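Local coordinates for protein kcn28 (Kitasatospora, PDB 6J31) that is of unassigned function but has the two-domain GT-B fold, with a C-terminal domain related to that of erythromycin biosynthesis protein CIII, at residues A[109-114]-A[177-182]; A[124-129]-A[183-188]. All coordinates share one frame; numbering follows the deposited sequence.

Contact 1: A[109-114]-A[177-182]; sequences LAYPAR and DLVNLP
Tyr-111 and Val-179 form the apolar centre of this contact, and their CA atoms are the closest across the two segments, 5.6 Å apart. Val-179 CG2 stands over the middle of the Tyr-111 ring, 3.4 Å from its centroid and only 10° off the ring normal, a CH-pi contact. Pro-112 CD lies against the opposite face, nearer the rim, and the ring is thereby sandwiched between the two residues. Leu-178 adds a second apolar touch, its CD1 meeting Tyr-111 CD1 at 3.4 Å with the two side chains crossing at about a right angle. Its other branch, CD2, packs 3.5 Å from Arg-114 CD.

The polar component comes from Arg-114, extended from CG to NE, with CG anti to the backbone N (chi1 177°). This reach brings NH1 to carbonyls at both ends of the short helix 177-180, in weak hydrogen bonds to Asp-177 O of its first residue (3.3 Å) and Leu-181 O just past its last (3.1 Å). Asp-177 O lies in the guanidinium plane at its edge and also accepts the backbone N-H of Leu-181, while Pro-182 CA lies over one guanidinium face.

Tyr-111 and Arg-114, near the start of helix 112-120, thus meet helix 177-180 and the loop leaving it. Helices 74-96 and 152-167 pack on Tyr-111 through Ala-85, Phe-161 and Trp-164, and Tyr-106 of strand 103-107 touches Arg-114 and Pro-182.

Contact 2: A[124-129]-A[183-188]; sequences SIQISP and ERSLVL
Gln-126, Ile-127 and Ser-128 pair with Ser-185, Leu-186 and Val-187 as neighbouring parallel strands, 124-128 and 185-187, of the seven-stranded sheet in the N-terminal Rossmann-like domain. The short strand axes approach to 4.6 Å and run 17° apart. Four backbone hydrogen bonds alternate in the parallel manner: Gln-126 N to Arg-184 O, Leu-186 N to Gln-126 O (both 2.7 Å), Ser-128 N to Leu-186 O and Leu-188 N to Ser-128 O (both 2.9 Å). At the start of the pairing one water bridges Ser-124 OG and Glu-183 N.

The two strands follow each other in the chain and are neighbours in the sheet, and the 53 residues between the segments hold helices but no strand, which makes the connection a beta-alpha-beta crossover. Strand 103-107 borders 124-128 on its other edge, through backbone bonds from Ile-125 and Ile-127, and strand 205-207 continues the sheet beyond 185-187.

The two faces differ in chemistry. On the face of Gln-126, Ser-185 OG donates to Gln-126 OE1 at 2.6 Å, the donor lying 17° from the amide carbonyl plane. Both side chains leave with their gamma atom anti to the backbone N (Gln-126 chi1 -179°), and they come level across the paired strands. Ser-128 on this face turns its OG to Thr-130 O instead.

The Leu-186 face is hydrocarbon. Ile-127 and Leu-186 lie side by side, pointing the same way, with their CD1 atoms 3.8 Å apart, while Ile-125 CG2 reaches Leu-186 CG at 3.9 Å. Ala-386, Leu-389 and Ile-390 of helix 382-391 pack onto Leu-186 from this side.

How the contacts relate
Both contacts are largely buried and join successive parts of the N-terminal domain: helix 112-120 leads into strand 124-128, and helix 177-180 into strand 185-187. Contact 2 is part of the sheet, one pair of its strands, with near-straight backbone bonds, although Glu-183 and Arg-184 are exposed. Contact 1 lies above one face of that sheet and relies on side chains, an aromatic CH-pi packing and weak arginine bonds. Their centres are about 9 Å apart, and Gln-126 sits at the junction, its NE2 packing 3.1 Å from Val-179 O. Leu-109, in segment 109-114 but outside the packing with 177-182, touches the bound (2E,2'E)-3,3'-(1,2-phenylene)di(prop-2-enoic acid), and the Pro-129 side chain lies about 5 Å away.

Contact 1: A[109-114]-A[177-182]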
ATOM      1  N   LEU A 109       5.984  -0.776  -9.095  1.00 31.02           N
ATOM      2  CA  LEU A 109       6.242   0.338  -9.999  1.00 30.97           C
ATOM      3  C   LEU A 109       7.707   0.446 -10.397  1.00 29.98           C
ATOM      4  O   LEU A 109       8.052   1.319 -11.198  1.00 31.28           O
ATOM      5  CB  LEU A 109       5.777   1.654  -9.357  1.00 29.95           C
ATOM      6  CG  LEU A 109       4.280   1.785  -9.047  1.00 31.35           C
ATOM      7  CD1 LEU A 109       3.946   3.157  -8.492  1.00 31.63           C
ATOM      8  CD2 LEU A 109       3.450   1.516 -10.281  1.00 31.48           C
ATOM      9  N   ALA A 110       8.565  -0.438  -9.893  1.00 28.11           N
ATOM     10  CA  ALA A 110       9.982  -0.446 -10.226  1.00 25.61           C
ATOM     11  C   ALA A 110      10.332  -1.599 -11.161  1.00 26.92           C
ATOM     12  O   ALA A 110      11.456  -2.110 -11.145  1.00 26.72           O
ATOM     13  CB  ALA A 110      10.829  -0.504  -8.957  1.00 25.21           C
ATOM     14  N   TYR A 111       9.382  -1.990 -12.006  1.00 27.42           N
ATOM     15  CA  TYR A 111       9.552  -3.079 -12.959  1.00 29.38           C
ATOM     16  C   TYR A 111      10.678  -2.864 -13.976  1.00 29.05           C
ATOM     17  O   TYR A 111      11.128  -3.855 -14.564  1.00 29.98           O
ATOM     18  CB  TYR A 111       8.232  -3.349 -13.695  1.00 31.03           C
ATOM     19  CG  TYR A 111       7.661  -2.140 -14.387  1.00 32.25           C
ATOM     20  CD1 TYR A 111       7.990  -1.846 -15.707  1.00 32.03           C
ATOM     21  CD2 TYR A 111       6.800  -1.280 -13.717  1.00 31.71           C
ATOM     22  CE1 TYR A 111       7.469  -0.726 -16.343  1.00 31.79           C
ATOM     23  CE2 TYR A 111       6.279  -0.163 -14.340  1.00 32.44           C
ATOM     24  CZ  TYR A 111       6.616   0.111 -15.648  1.00 31.91           C
ATOM     25  OH  TYR A 111       6.092   1.230 -16.249  1.00 32.94           O
ATOM     26  N   PRO A 112      11.170  -1.642 -14.246  1.00 28.33           N
ATOM     27  CA  PRO A 112      12.393  -1.550 -15.063  1.00 27.56           C
ATOM     28  C   PRO A 112      13.556  -2.329 -14.479  1.00 27.66           C
ATOM     29  O   PRO A 112      14.440  -2.755 -15.234  1.00 29.18           O
ATOM     30  CB  PRO A 112      12.682  -0.043 -15.103  1.00 26.80           C
ATOM     31  CG  PRO A 112      11.344   0.565 -15.051  1.00 27.22           C
ATOM     32  CD  PRO A 112      10.568  -0.299 -14.080  1.00 27.82           C
ATOM     33  N   ALA A 113      13.570  -2.556 -13.164  1.00 26.74           N
ATOM     34  CA  ALA A 113      14.597  -3.410 -12.581  1.00 29.31           C
ATOM     35  C   ALA A 113      14.510  -4.832 -13.119  1.00 28.71           C
ATOM     36  O   ALA A 113      15.541  -5.492 -13.284  1.00 29.03           O
ATOM     37  CB  ALA A 113      14.486  -3.402 -11.056  1.00 29.97           C
ATOM     38  N   ARG A 114      13.299  -5.322 -13.405  1.00 28.28           N
ATOM     39  CA  ARG A 114      13.181  -6.649 -14.002  1.00 29.77           C
ATOM     40  C   ARG A 114      13.764  -6.675 -15.410  1.00 31.61           C
ATOM     41  O   ARG A 114      14.442  -7.639 -15.786  1.00 32.63           O
ATOM     42  CB  ARG A 114      11.723  -7.096 -14.035  1.00 29.43           C
ATOM     43  CG  ARG A 114      11.521  -8.432 -14.720  1.00 31.47           C
ATOM     44  CD  ARG A 114      10.048  -8.765 -14.879  1.00 33.93           C
ATOM     45  NE  ARG A 114       9.860 -10.096 -15.450  1.00 36.28           N
ATOM     46  CZ  ARG A 114       8.688 -10.603 -15.820  1.00 37.37           C
ATOM     47  NH1 ARG A 114       7.576  -9.891 -15.703  1.00 38.43           N
ATOM     48  NH2 ARG A 114       8.633 -11.830 -16.315  1.00 38.50           N
ATOM     49  N   ASP A 177       2.435  -8.463 -19.168  1.00 44.30           N
ATOM     50  CA  ASP A 177       3.075  -9.547 -18.427  1.00 45.20           C
ATOM     51  C   ASP A 177       4.274  -9.033 -17.637  1.00 42.96           C
ATOM     52  O   ASP A 177       4.386  -9.268 -16.430  1.00 43.31           O
ATOM     53  CB  ASP A 177       3.477 -10.661 -19.388  1.00 46.01           C
ATOM     54  CG  ASP A 177       2.292 -11.479 -19.844  1.00 45.88           C
ATOM     55  OD1 ASP A 177       1.153 -11.166 -19.427  1.00 44.90           O
ATOM     56  OD2 ASP A 177       2.499 -12.434 -20.621  1.00 48.38           O
ATOM     57  N   LEU A 178       5.201  -8.364 -18.313  1.00 41.93           N
ATOM     58  CA  LEU A 178       6.107  -7.468 -17.616  1.00 41.53           C
ATOM     59  C   LEU A 178       5.245  -6.469 -16.861  1.00 47.19           C
ATOM     60  O   LEU A 178       4.303  -5.926 -17.435  1.00 54.78           O
ATOM     61  CB  LEU A 178       7.014  -6.768 -18.634  1.00 37.47           C
ATOM     62  CG  LEU A 178       8.194  -5.835 -18.322  1.00 33.97           C
ATOM     63  CD1 LEU A 178       7.734  -4.459 -17.915  1.00 32.79           C
ATOM     64  CD2 LEU A 178       9.142  -6.403 -17.291  1.00 31.57           C
ATOM     65  N   VAL A 179       5.520  -6.295 -15.565  1.00 44.14           N
ATOM     66  CA  VAL A 179       4.765  -5.465 -14.610  1.00 43.95           C
ATOM     67  C   VAL A 179       3.820  -6.326 -13.778  1.00 43.33           C
ATOM     68  O   VAL A 179       3.949  -6.385 -12.551  1.00 41.95           O
ATOM     69  CB  VAL A 179       3.955  -4.310 -15.245  1.00 42.50           C
ATOM     70  CG1 VAL A 179       3.071  -3.640 -14.190  1.00 40.97           C
ATOM     71  CG2 VAL A 179       4.851  -3.285 -15.915  1.00 41.88           C
ATOM     72  N   ASN A 180       2.842  -6.973 -14.421  1.00 42.87           N
ATOM     73  CA  ASN A 180       1.769  -7.642 -13.689  1.00 42.61           C
ATOM     74  C   ASN A 180       1.837  -9.167 -13.712  1.00 40.05           C
ATOM     75  O   ASN A 180       1.022  -9.813 -13.044  1.00 39.20           O
ATOM     76  CB  ASN A 180       0.401  -7.171 -14.197  1.00 45.67           C
ATOM     77  CG  ASN A 180       0.061  -5.769 -13.722  1.00 47.55           C
ATOM     78  OD1 ASN A 180       0.489  -5.353 -12.647  1.00 48.59           O
ATOM     79  ND2 ASN A 180      -0.726  -5.045 -14.508  1.00 48.08           N
ATOM     80  N   LEU A 181       2.791  -9.759 -14.427  1.00 38.87           N
ATOM     81  CA  LEU A 181       3.062 -11.197 -14.359  1.00 37.63           C
ATOM     82  C   LEU A 181       4.541 -11.407 -14.046  1.00 35.71           C
ATOM     83  O   LEU A 181       5.308 -11.888 -14.888  1.00 35.53           O
ATOM     84  CB  LEU A 181       2.677 -11.889 -15.667  1.00 38.58           C
ATOM     85  CG  LEU A 181       2.742 -13.418 -15.683  1.00 38.70           C
ATOM     86  CD1 LEU A 181       1.559 -14.007 -14.933  1.00 36.51           C
ATOM     87  CD2 LEU A 181       2.834 -13.961 -17.111  1.00 38.70           C
ATOM     88  N   PRO A 182       4.967 -11.083 -12.826  1.00 34.55           N
ATOM     89  CA  PRO A 182       6.387 -11.218 -12.481  1.00 35.23           C
ATOM     90  C   PRO A 182       6.829 -12.674 -12.458  1.00 37.22           C
ATOM     91  O   PRO A 182       6.024 -13.597 -12.347  1.00 37.66           O
ATOM     92  CB  PRO A 182       6.467 -10.599 -11.080  1.00 34.67           C
ATOM     93  CG  PRO A 182       5.099 -10.788 -10.520  1.00 33.99           C
ATOM     94  CD  PRO A 182       4.165 -10.616 -11.682  1.00 34.85           C
TER

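Contact 2: A[124-129]-A[183-188]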
ATOM      1  N   SER A 124      15.035 -11.998 -10.405  1.00 27.57           N
ATOM      2  CA  SER A 124      14.294 -10.868  -9.867  1.00 27.48           C
ATOM      3  C   SER A 124      13.061 -11.351  -9.108  1.00 27.82           C
ATOM      4  O   SER A 124      12.474 -12.387  -9.436  1.00 28.20           O
ATOM      5  CB  SER A 124      13.872  -9.900 -10.982  1.00 29.09           C
ATOM      6  OG  SER A 124      12.886 -10.480 -11.820  1.00 29.95           O
ATOM      7  N   ILE A 125      12.692 -10.602  -8.070  1.00 27.92           N
ATOM      8  CA  ILE A 125      11.515 -10.886  -7.250  1.00 27.87           C
ATOM      9  C   ILE A 125      10.725  -9.599  -7.080  1.00 26.70           C
ATOM     10  O   ILE A 125      11.260  -8.602  -6.582  1.00 26.19           O
ATOM     11  CB  ILE A 125      11.885 -11.460  -5.872  1.00 27.58           C
ATOM     12  CG1 ILE A 125      12.772 -12.694  -6.014  1.00 25.31           C
ATOM     13  CG2 ILE A 125      10.622 -11.773  -5.073  1.00 25.19           C
ATOM     14  CD1 ILE A 125      13.398 -13.125  -4.720  1.00 25.32           C
ATOM     15  N   GLN A 126       9.452  -9.624  -7.458  1.00 26.50           N
ATOM     16  CA  GLN A 126       8.591  -8.472  -7.240  1.00 29.79           C
ATOM     17  C   GLN A 126       8.158  -8.402  -5.780  1.00 31.04           C
ATOM     18  O   GLN A 126       7.879  -9.428  -5.150  1.00 32.84           O
ATOM     19  CB  GLN A 126       7.362  -8.547  -8.140  1.00 31.62           C
ATOM     20  CG  GLN A 126       6.410  -7.375  -7.994  1.00 31.31           C
ATOM     21  CD  GLN A 126       5.014  -7.712  -8.481  1.00 32.02           C
ATOM     22  OE1 GLN A 126       4.317  -8.529  -7.876  1.00 32.88           O
ATOM     23  NE2 GLN A 126       4.610  -7.111  -9.592  1.00 31.01           N
ATOM     24  N   ILE A 127       8.124  -7.188  -5.240  1.00 30.61           N
ATOM     25  CA  ILE A 127       7.602  -6.918  -3.905  1.00 31.44           C
ATOM     26  C   ILE A 127       6.336  -6.091  -4.090  1.00 34.47           C
ATOM     27  O   ILE A 127       6.407  -4.902  -4.421  1.00 39.97           O
ATOM     28  CB  ILE A 127       8.623  -6.184  -3.024  1.00 30.50           C
ATOM     29  CG1 ILE A 127       9.991  -6.865  -3.101  1.00 31.17           C
ATOM     30  CG2 ILE A 127       8.147  -6.133  -1.573  1.00 25.89           C
ATOM     31  CD1 ILE A 127      10.053  -8.216  -2.408  1.00 30.59           C
ATOM     32  N   SER A 128       5.173  -6.714  -3.893  1.00 32.17           N
ATOM     33  CA  SER A 128       3.899  -6.045  -4.136  1.00 30.70           C
ATOM     34  C   SER A 128       3.324  -5.521  -2.832  1.00 28.57           C
ATOM     35  O   SER A 128       3.056  -6.321  -1.921  1.00 27.32           O
ATOM     36  CB  SER A 128       2.910  -6.994  -4.797  1.00 31.85           C
ATOM     37  OG  SER A 128       1.643  -6.371  -4.917  1.00 32.77           O
ATOM     38  N   PRO A 129       3.101  -4.209  -2.695  1.00 29.70           N
ATOM     39  CA  PRO A 129       2.559  -3.678  -1.435  1.00 29.44           C
ATOM     40  C   PRO A 129       1.060  -3.849  -1.269  1.00 31.31           C
ATOM     41  O   PRO A 129       0.544  -3.598  -0.171  1.00 33.79           O
ATOM     42  CB  PRO A 129       2.927  -2.193  -1.511  1.00 28.80           C
ATOM     43  CG  PRO A 129       2.872  -1.895  -2.974  1.00 27.87           C
ATOM     44  CD  PRO A 129       3.415  -3.135  -3.654  1.00 28.20           C
ATOM     45  N   GLU A 183       8.142 -12.871 -12.579  1.00 40.46           N
ATOM     46  CA  GLU A 183       8.698 -14.217 -12.463  1.00 44.09           C
ATOM     47  C   GLU A 183       8.455 -14.789 -11.073  1.00 40.27           C
ATOM     48  O   GLU A 183       8.058 -15.950 -10.922  1.00 39.30           O
ATOM     49  CB  GLU A 183      10.193 -14.197 -12.770  1.00 51.78           C
ATOM     50  CG  GLU A 183      10.853 -15.568 -12.758  1.00 59.26           C
ATOM     51  CD  GLU A 183      10.773 -16.282 -14.097  1.00 67.74           C
ATOM     52  OE1 GLU A 183      11.093 -15.648 -15.123  1.00 72.99           O
ATOM     53  OE2 GLU A 183      10.412 -17.479 -14.123  1.00 72.36           O
ATOM     54  N   ARG A 184       8.709 -13.991 -10.044  1.00 38.27           N
ATOM     55  CA  ARG A 184       8.440 -14.349  -8.662  1.00 38.56           C
ATOM     56  C   ARG A 184       7.916 -13.107  -7.966  1.00 32.82           C
ATOM     57  O   ARG A 184       8.346 -11.992  -8.271  1.00 30.62           O
ATOM     58  CB  ARG A 184       9.698 -14.868  -7.949  1.00 43.83           C
ATOM     59  CG  ARG A 184      10.156 -16.228  -8.425  1.00 49.83           C
ATOM     60  CD  ARG A 184      11.570 -16.556  -7.967  1.00 54.08           C
ATOM     61  NE  ARG A 184      12.085 -17.744  -8.644  1.00 57.99           N
ATOM     62  CZ  ARG A 184      11.719 -18.987  -8.345  1.00 61.13           C
ATOM     63  NH1 ARG A 184      10.835 -19.205  -7.378  1.00 61.19           N
ATOM     64  NH2 ARG A 184      12.233 -20.014  -9.011  1.00 63.08           N
ATOM     65  N   SER A 185       6.986 -13.290  -7.038  1.00 29.25           N
ATOM     66  CA  SER A 185       6.403 -12.134  -6.380  1.00 28.52           C
ATOM     67  C   SER A 185       6.116 -12.442  -4.925  1.00 28.51           C
ATOM     68  O   SER A 185       5.571 -13.500  -4.600  1.00 30.07           O
ATOM     69  CB  SER A 185       5.122 -11.691  -7.087  1.00 27.13           C
ATOM     70  OG  SER A 185       4.484 -10.659  -6.361  1.00 26.94           O
ATOM     71  N   LEU A 186       6.485 -11.508  -4.057  1.00 28.42           N
ATOM     72  CA  LEU A 186       6.111 -11.543  -2.651  1.00 28.78           C
ATOM     73  C   LEU A 186       4.986 -10.534  -2.477  1.00 27.81           C
ATOM     74  O   LEU A 186       5.203  -9.325  -2.615  1.00 26.36           O
ATOM     75  CB  LEU A 186       7.300 -11.216  -1.748  1.00 29.84           C
ATOM     76  CG  LEU A 186       8.486 -12.178  -1.811  1.00 31.10           C
ATOM     77  CD1 LEU A 186       9.591 -11.717  -0.883  1.00 30.22           C
ATOM     78  CD2 LEU A 186       8.049 -13.589  -1.470  1.00 32.31           C
ATOM     79  N   VAL A 187       3.782 -11.031  -2.218  1.00 25.71           N
ATOM     80  CA  VAL A 187       2.605 -10.184  -2.072  1.00 25.50           C
ATOM     81  C   VAL A 187       2.450  -9.893  -0.586  1.00 27.71           C
ATOM     82  O   VAL A 187       2.149 -10.790   0.205  1.00 28.15           O
ATOM     83  CB  VAL A 187       1.353 -10.852  -2.652  1.00 25.98           C
ATOM     84  CG1 VAL A 187       0.199  -9.863  -2.718  1.00 26.02           C
ATOM     85  CG2 VAL A 187       1.649 -11.426  -4.028  1.00 25.60           C
ATOM     86  N   LEU A 188       2.629  -8.633  -0.207  1.00 29.49           N
ATOM     87  CA  LEU A 188       2.701  -8.255   1.201  1.00 31.70           C
ATOM     88  C   LEU A 188       1.320  -8.039   1.803  1.00 33.28           C
ATOM     89  O   LEU A 188       1.108  -7.101   2.573  1.00 33.92           O
ATOM     90  CB  LEU A 188       3.557  -6.999   1.323  1.00 32.10           C
ATOM     91  CG  LEU A 188       5.047  -7.203   1.017  1.00 31.07           C
ATOM     92  CD1 LEU A 188       5.913  -6.102   1.624  1.00 29.83           C
ATOM     93  CD2 LEU A 188       5.521  -8.585   1.458  1.00 30.67           C
TER
HETATM   94  O   HOH W   1      10.119 -10.968 -11.645  1.00 34.48           O